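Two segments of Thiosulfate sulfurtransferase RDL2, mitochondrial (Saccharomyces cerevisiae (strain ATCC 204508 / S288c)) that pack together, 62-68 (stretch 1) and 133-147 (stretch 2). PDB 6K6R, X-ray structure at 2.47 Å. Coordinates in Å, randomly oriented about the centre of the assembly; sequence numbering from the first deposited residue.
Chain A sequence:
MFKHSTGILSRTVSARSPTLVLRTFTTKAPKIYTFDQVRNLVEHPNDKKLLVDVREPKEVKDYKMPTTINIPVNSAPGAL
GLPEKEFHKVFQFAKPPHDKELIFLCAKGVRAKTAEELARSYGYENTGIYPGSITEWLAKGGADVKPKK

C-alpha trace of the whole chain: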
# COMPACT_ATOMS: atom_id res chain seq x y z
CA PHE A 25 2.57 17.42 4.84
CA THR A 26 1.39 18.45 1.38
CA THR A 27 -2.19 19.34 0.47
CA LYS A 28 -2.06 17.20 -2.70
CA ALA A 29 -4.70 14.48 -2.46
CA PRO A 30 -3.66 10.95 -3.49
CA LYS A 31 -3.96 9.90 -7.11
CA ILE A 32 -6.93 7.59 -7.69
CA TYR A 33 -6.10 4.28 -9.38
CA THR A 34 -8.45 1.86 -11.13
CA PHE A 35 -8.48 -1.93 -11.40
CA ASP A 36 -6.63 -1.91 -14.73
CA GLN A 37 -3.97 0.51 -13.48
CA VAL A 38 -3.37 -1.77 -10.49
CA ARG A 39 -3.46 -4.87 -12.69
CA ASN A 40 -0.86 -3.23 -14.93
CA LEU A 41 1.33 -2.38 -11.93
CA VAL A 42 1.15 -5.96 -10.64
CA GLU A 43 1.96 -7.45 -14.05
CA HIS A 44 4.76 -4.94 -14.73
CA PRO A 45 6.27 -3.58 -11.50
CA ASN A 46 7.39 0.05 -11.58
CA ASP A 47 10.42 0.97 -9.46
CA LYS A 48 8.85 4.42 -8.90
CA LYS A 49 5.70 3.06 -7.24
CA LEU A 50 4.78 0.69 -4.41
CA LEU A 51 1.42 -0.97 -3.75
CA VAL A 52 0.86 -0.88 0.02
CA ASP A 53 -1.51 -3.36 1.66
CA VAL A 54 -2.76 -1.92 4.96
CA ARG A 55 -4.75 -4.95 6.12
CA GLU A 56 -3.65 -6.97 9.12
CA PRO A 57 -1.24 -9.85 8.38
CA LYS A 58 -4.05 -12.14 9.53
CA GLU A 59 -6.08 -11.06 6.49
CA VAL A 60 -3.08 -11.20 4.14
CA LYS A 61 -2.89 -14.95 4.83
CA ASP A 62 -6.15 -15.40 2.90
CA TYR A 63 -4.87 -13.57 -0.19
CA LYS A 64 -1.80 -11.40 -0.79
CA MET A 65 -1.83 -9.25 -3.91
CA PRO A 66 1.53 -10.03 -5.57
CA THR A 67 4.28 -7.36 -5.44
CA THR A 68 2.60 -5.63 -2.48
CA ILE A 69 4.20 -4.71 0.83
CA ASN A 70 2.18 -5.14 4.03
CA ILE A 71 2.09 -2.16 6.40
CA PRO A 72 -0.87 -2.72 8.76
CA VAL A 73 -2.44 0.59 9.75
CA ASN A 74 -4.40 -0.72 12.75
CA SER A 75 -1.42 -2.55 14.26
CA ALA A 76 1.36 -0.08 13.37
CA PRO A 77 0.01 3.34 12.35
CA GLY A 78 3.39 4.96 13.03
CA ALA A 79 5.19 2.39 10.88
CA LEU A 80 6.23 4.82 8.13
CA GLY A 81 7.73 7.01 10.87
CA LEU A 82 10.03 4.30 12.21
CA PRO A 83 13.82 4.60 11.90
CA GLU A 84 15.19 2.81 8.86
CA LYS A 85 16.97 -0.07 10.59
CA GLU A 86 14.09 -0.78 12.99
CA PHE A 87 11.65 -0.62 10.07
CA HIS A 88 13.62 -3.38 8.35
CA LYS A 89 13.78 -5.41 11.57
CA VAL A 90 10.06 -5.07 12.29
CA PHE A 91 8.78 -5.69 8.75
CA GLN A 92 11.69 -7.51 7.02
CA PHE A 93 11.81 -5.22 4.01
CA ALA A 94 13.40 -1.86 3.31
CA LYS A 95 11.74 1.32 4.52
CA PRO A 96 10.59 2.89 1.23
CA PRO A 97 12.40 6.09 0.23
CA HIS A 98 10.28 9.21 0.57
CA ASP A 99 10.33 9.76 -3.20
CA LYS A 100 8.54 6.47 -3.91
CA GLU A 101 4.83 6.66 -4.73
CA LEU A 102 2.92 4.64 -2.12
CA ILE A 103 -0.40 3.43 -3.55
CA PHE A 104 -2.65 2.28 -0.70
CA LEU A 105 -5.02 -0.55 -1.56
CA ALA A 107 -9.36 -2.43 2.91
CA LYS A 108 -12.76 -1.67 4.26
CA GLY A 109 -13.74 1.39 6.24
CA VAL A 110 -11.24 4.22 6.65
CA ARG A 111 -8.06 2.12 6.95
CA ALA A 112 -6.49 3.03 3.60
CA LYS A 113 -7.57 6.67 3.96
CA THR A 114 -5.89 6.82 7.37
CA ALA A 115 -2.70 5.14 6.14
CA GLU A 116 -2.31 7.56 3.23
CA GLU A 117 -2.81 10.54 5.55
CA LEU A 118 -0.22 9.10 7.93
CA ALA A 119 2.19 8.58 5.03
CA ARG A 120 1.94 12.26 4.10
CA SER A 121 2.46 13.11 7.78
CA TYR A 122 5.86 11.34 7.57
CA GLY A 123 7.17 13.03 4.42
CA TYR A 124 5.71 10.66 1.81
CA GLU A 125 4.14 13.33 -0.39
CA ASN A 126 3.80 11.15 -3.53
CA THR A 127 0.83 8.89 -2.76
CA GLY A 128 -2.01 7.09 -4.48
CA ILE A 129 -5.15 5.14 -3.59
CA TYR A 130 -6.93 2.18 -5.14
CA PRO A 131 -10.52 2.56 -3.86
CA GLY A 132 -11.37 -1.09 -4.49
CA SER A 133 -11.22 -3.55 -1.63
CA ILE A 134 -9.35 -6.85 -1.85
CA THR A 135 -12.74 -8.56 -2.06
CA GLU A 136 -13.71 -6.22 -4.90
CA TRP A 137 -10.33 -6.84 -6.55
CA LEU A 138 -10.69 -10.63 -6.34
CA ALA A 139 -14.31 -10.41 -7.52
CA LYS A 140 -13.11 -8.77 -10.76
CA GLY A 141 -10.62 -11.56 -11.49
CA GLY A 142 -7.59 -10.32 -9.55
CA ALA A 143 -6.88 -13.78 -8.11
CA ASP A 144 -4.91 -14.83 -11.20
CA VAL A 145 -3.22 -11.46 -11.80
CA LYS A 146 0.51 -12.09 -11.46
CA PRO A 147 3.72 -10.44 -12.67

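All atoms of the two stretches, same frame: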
# COMPACT_ATOMS: atom_id res chain seq x y z
N ASP A 62 -5.11 -14.90 3.79
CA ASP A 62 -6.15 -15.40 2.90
C ASP A 62 -5.80 -15.11 1.44
O ASP A 62 -5.97 -15.98 0.57
CB ASP A 62 -7.50 -14.79 3.27
CG ASP A 62 -8.08 -15.39 4.53
OD1 ASP A 62 -7.50 -16.36 5.06
OD2 ASP A 62 -9.11 -14.88 5.01
N TYR A 63 -5.33 -13.91 1.15
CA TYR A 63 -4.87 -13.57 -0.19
C TYR A 63 -3.95 -12.36 -0.11
O TYR A 63 -4.33 -11.32 0.44
CB TYR A 63 -6.03 -13.27 -1.14
CG TYR A 63 -5.58 -12.65 -2.45
CD1 TYR A 63 -5.02 -13.44 -3.45
CD2 TYR A 63 -5.70 -11.29 -2.68
CE1 TYR A 63 -4.60 -12.89 -4.64
CE2 TYR A 63 -5.28 -10.73 -3.87
CZ TYR A 63 -4.73 -11.53 -4.85
OH TYR A 63 -4.31 -10.98 -6.04
N LYS A 64 -2.74 -12.50 -0.65
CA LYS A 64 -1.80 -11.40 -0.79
C LYS A 64 -1.73 -11.01 -2.26
O LYS A 64 -1.44 -11.85 -3.12
CB LYS A 64 -0.42 -11.78 -0.28
CG LYS A 64 0.60 -10.65 -0.39
CD LYS A 64 1.95 -11.05 0.18
CE LYS A 64 3.02 -11.10 -0.90
NZ LYS A 64 3.54 -9.75 -1.23
N MET A 65 -2.01 -9.75 -2.56
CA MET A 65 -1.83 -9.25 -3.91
C MET A 65 -0.34 -9.25 -4.24
O MET A 65 0.44 -8.64 -3.50
CB MET A 65 -2.41 -7.85 -4.05
CG MET A 65 -2.65 -7.42 -5.49
SD MET A 65 -3.47 -5.82 -5.61
CE MET A 65 -2.06 -4.74 -5.74
N PRO A 66 0.09 -9.94 -5.29
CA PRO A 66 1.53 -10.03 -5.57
C PRO A 66 2.15 -8.65 -5.77
O PRO A 66 1.50 -7.71 -6.22
CB PRO A 66 1.60 -10.87 -6.85
CG PRO A 66 0.21 -10.89 -7.40
CD PRO A 66 -0.70 -10.75 -6.23
N THR A 67 3.43 -8.55 -5.41
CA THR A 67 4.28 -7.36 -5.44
C THR A 67 3.91 -6.32 -4.39
O THR A 67 4.52 -5.24 -4.38
CB THR A 67 4.30 -6.68 -6.82
OG1 THR A 67 3.03 -6.06 -7.07
CG2 THR A 67 4.60 -7.68 -7.92
N THR A 68 2.96 -6.60 -3.51
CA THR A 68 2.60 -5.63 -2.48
C THR A 68 3.51 -5.78 -1.27
O THR A 68 4.12 -6.82 -1.02
CB THR A 68 1.15 -5.81 -2.04
OG1 THR A 68 0.90 -7.18 -1.72
CG2 THR A 68 0.21 -5.37 -3.13
N SER A 133 -11.66 -2.65 -2.68
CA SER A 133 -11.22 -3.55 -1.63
C SER A 133 -10.62 -4.82 -2.24
O SER A 133 -10.79 -5.10 -3.43
CB SER A 133 -12.38 -3.91 -0.70
OG SER A 133 -13.32 -4.74 -1.35
N ILE A 134 -9.92 -5.58 -1.40
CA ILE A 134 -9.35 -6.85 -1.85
C ILE A 134 -10.46 -7.78 -2.32
O ILE A 134 -10.31 -8.49 -3.32
CB ILE A 134 -8.50 -7.48 -0.73
CG1 ILE A 134 -7.17 -6.73 -0.59
CG2 ILE A 134 -8.25 -8.96 -1.01
CD1 ILE A 134 -6.17 -7.06 -1.68
N THR A 135 -11.59 -7.78 -1.61
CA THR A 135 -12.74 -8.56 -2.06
C THR A 135 -13.24 -8.09 -3.42
O THR A 135 -13.54 -8.90 -4.30
CB THR A 135 -13.86 -8.48 -1.02
OG1 THR A 135 -13.40 -9.02 0.23
CG2 THR A 135 -15.08 -9.26 -1.48
N GLU A 136 -13.33 -6.77 -3.60
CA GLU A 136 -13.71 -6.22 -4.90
C GLU A 136 -12.68 -6.56 -5.97
O GLU A 136 -13.03 -6.88 -7.11
CB GLU A 136 -13.89 -4.70 -4.80
CG GLU A 136 -14.70 -4.08 -5.92
CD GLU A 136 -14.72 -2.57 -5.86
OE1 GLU A 136 -15.00 -2.01 -4.78
OE2 GLU A 136 -14.45 -1.93 -6.90
N TRP A 137 -11.39 -6.50 -5.61
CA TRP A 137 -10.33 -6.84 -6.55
C TRP A 137 -10.42 -8.30 -6.98
O TRP A 137 -10.35 -8.62 -8.17
CB TRP A 137 -8.97 -6.54 -5.91
CG TRP A 137 -7.81 -7.31 -6.46
CD1 TRP A 137 -7.38 -8.55 -6.06
CD2 TRP A 137 -6.91 -6.89 -7.49
NE1 TRP A 137 -6.28 -8.92 -6.79
CE2 TRP A 137 -5.97 -7.92 -7.67
CE3 TRP A 137 -6.81 -5.73 -8.28
CZ2 TRP A 137 -4.94 -7.83 -8.61
CZ3 TRP A 137 -5.79 -5.65 -9.21
CH2 TRP A 137 -4.87 -6.70 -9.37
N LEU A 138 -10.58 -9.21 -6.01
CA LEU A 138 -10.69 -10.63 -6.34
C LEU A 138 -11.98 -10.94 -7.08
O LEU A 138 -12.02 -11.87 -7.89
CB LEU A 138 -10.60 -11.47 -5.06
CG LEU A 138 -9.26 -11.47 -4.34
CD1 LEU A 138 -9.37 -12.16 -2.99
CD2 LEU A 138 -8.20 -12.15 -5.19
N ALA A 139 -13.05 -10.17 -6.83
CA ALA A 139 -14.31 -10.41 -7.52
C ALA A 139 -14.20 -10.09 -9.01
O ALA A 139 -14.91 -10.68 -9.83
CB ALA A 139 -15.43 -9.60 -6.88
N LYS A 140 -13.31 -9.16 -9.37
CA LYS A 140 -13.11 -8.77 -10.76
C LYS A 140 -12.00 -9.56 -11.44
O LYS A 140 -11.50 -9.14 -12.49
CB LYS A 140 -12.82 -7.27 -10.84
CG LYS A 140 -13.95 -6.39 -10.34
CD LYS A 140 -13.53 -4.93 -10.23
CE LYS A 140 -14.71 -4.05 -9.84
NZ LYS A 140 -15.75 -4.03 -10.90
N GLY A 141 -11.60 -10.70 -10.87
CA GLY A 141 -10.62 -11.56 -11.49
C GLY A 141 -9.19 -11.34 -11.06
O GLY A 141 -8.28 -11.86 -11.72
N GLY A 142 -8.95 -10.60 -9.98
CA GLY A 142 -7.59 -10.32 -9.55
C GLY A 142 -6.86 -11.50 -8.94
O GLY A 142 -5.66 -11.37 -8.66
N ALA A 143 -7.53 -12.63 -8.74
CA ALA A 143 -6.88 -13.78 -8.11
C ALA A 143 -5.76 -14.34 -8.97
O ALA A 143 -4.75 -14.81 -8.44
CB ALA A 143 -7.91 -14.87 -7.80
N ASP A 144 -5.91 -14.29 -10.29
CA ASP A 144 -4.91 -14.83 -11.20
C ASP A 144 -4.07 -13.74 -11.86
O ASP A 144 -3.35 -14.02 -12.83
CB ASP A 144 -5.58 -15.70 -12.27
CG ASP A 144 -6.28 -16.91 -11.67
OD1 ASP A 144 -5.67 -17.58 -10.81
OD2 ASP A 144 -7.44 -17.18 -12.05
N VAL A 145 -4.13 -12.51 -11.35
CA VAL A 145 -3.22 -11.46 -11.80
C VAL A 145 -1.87 -11.67 -11.13
O VAL A 145 -1.78 -11.73 -9.90
CB VAL A 145 -3.78 -10.06 -11.49
CG1 VAL A 145 -2.78 -8.99 -11.88
CG2 VAL A 145 -5.11 -9.85 -12.20
N LYS A 146 -0.83 -11.80 -11.94
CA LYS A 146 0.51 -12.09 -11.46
C LYS A 146 1.51 -11.32 -12.32
O LYS A 146 1.19 -10.93 -13.44
CB LYS A 146 0.83 -13.59 -11.52
CG LYS A 146 0.77 -14.30 -10.18
CD LYS A 146 0.43 -15.77 -10.36
CE LYS A 146 -1.07 -15.99 -10.35
NZ LYS A 146 -1.41 -17.44 -10.23
N PRO A 147 2.72 -11.08 -11.80
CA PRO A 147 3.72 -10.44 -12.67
C PRO A 147 4.26 -11.41 -13.71
O PRO A 147 4.66 -11.02 -14.81
CB PRO A 147 4.82 -10.01 -11.69
CG PRO A 147 4.87 -11.09 -10.65

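Packing of residues 62-68 against residues 133-147 in yeast RDL2. The first stretch is irregular, closing in a type II beta turn from Met 65 to Thr 68; the second is a short helix, 134-139, that gives way to loop and turn and then to an extended tail. The pieces touch through side chains along the helix, and through side chains and backbone along the tail, where the CA atoms of Pro 66 and Lys 146 come within 6.3 Å. Together they bury 427 Å².

Tyr 63 is the main bump, with the largest area covered by the partner. Its ring, held out by a t rotamer, enters a hollow lined by Ile 134, Trp 137, Leu 138, Gly 142 and Ala 143. Leu 138 lies over one face: its CD2 sits 3.4 Å from the centroid of the Tyr 63 ring and only 8° off the normal, a CH-pi contact. The CA-to-CB bond of Leu 138 points sideways, yet the end of the side chain comes nearer and covers the ring. Ile 134 fills in at the ring edge, with its CG2 3.8 Å from CD2 of Tyr 63.

At the bottom of the hollow, the indole NE1 of Trp 137 donates a hydrogen bond to OH of Tyr 63 (2.9 Å, 155°). The hydroxyl therefore meets the indole near its plane, and the two aromatic rings lie rim to rim, planes at 30°, rather than stacked. OH of Tyr 63 also lies 3.0 Å from O of Gly 142. Glycine keeps this corner open: a CB on Gly 142 would clash with NE1 of Trp 137.

With its edge given to the tyrosine, the indole offers a face to Met 65. The extended methionine lays SD 3.9 Å from the centroid of the six-membered ring of Trp 137, 10° off the normal, so a polarizable sulfur sits over the pi cloud.

Farther along, Pro 66 presses its ring against the tail: CG is 3.3 Å from O of Val 145 and 4.4 Å from CG of Lys 146. Thr 67 closes this end more loosely, its CG2 4.4 Å from CG of Pro 147.

Local bonds shape each stretch. In the turn, Thr 68 N donates to Met 65 O (3.2 Å). At the helix start, Ser 133 OG caps the backbone by accepting from Glu 136 N (3.0 Å); past the helix, Gly 142 N bonds to Trp 137 O (3.0 Å).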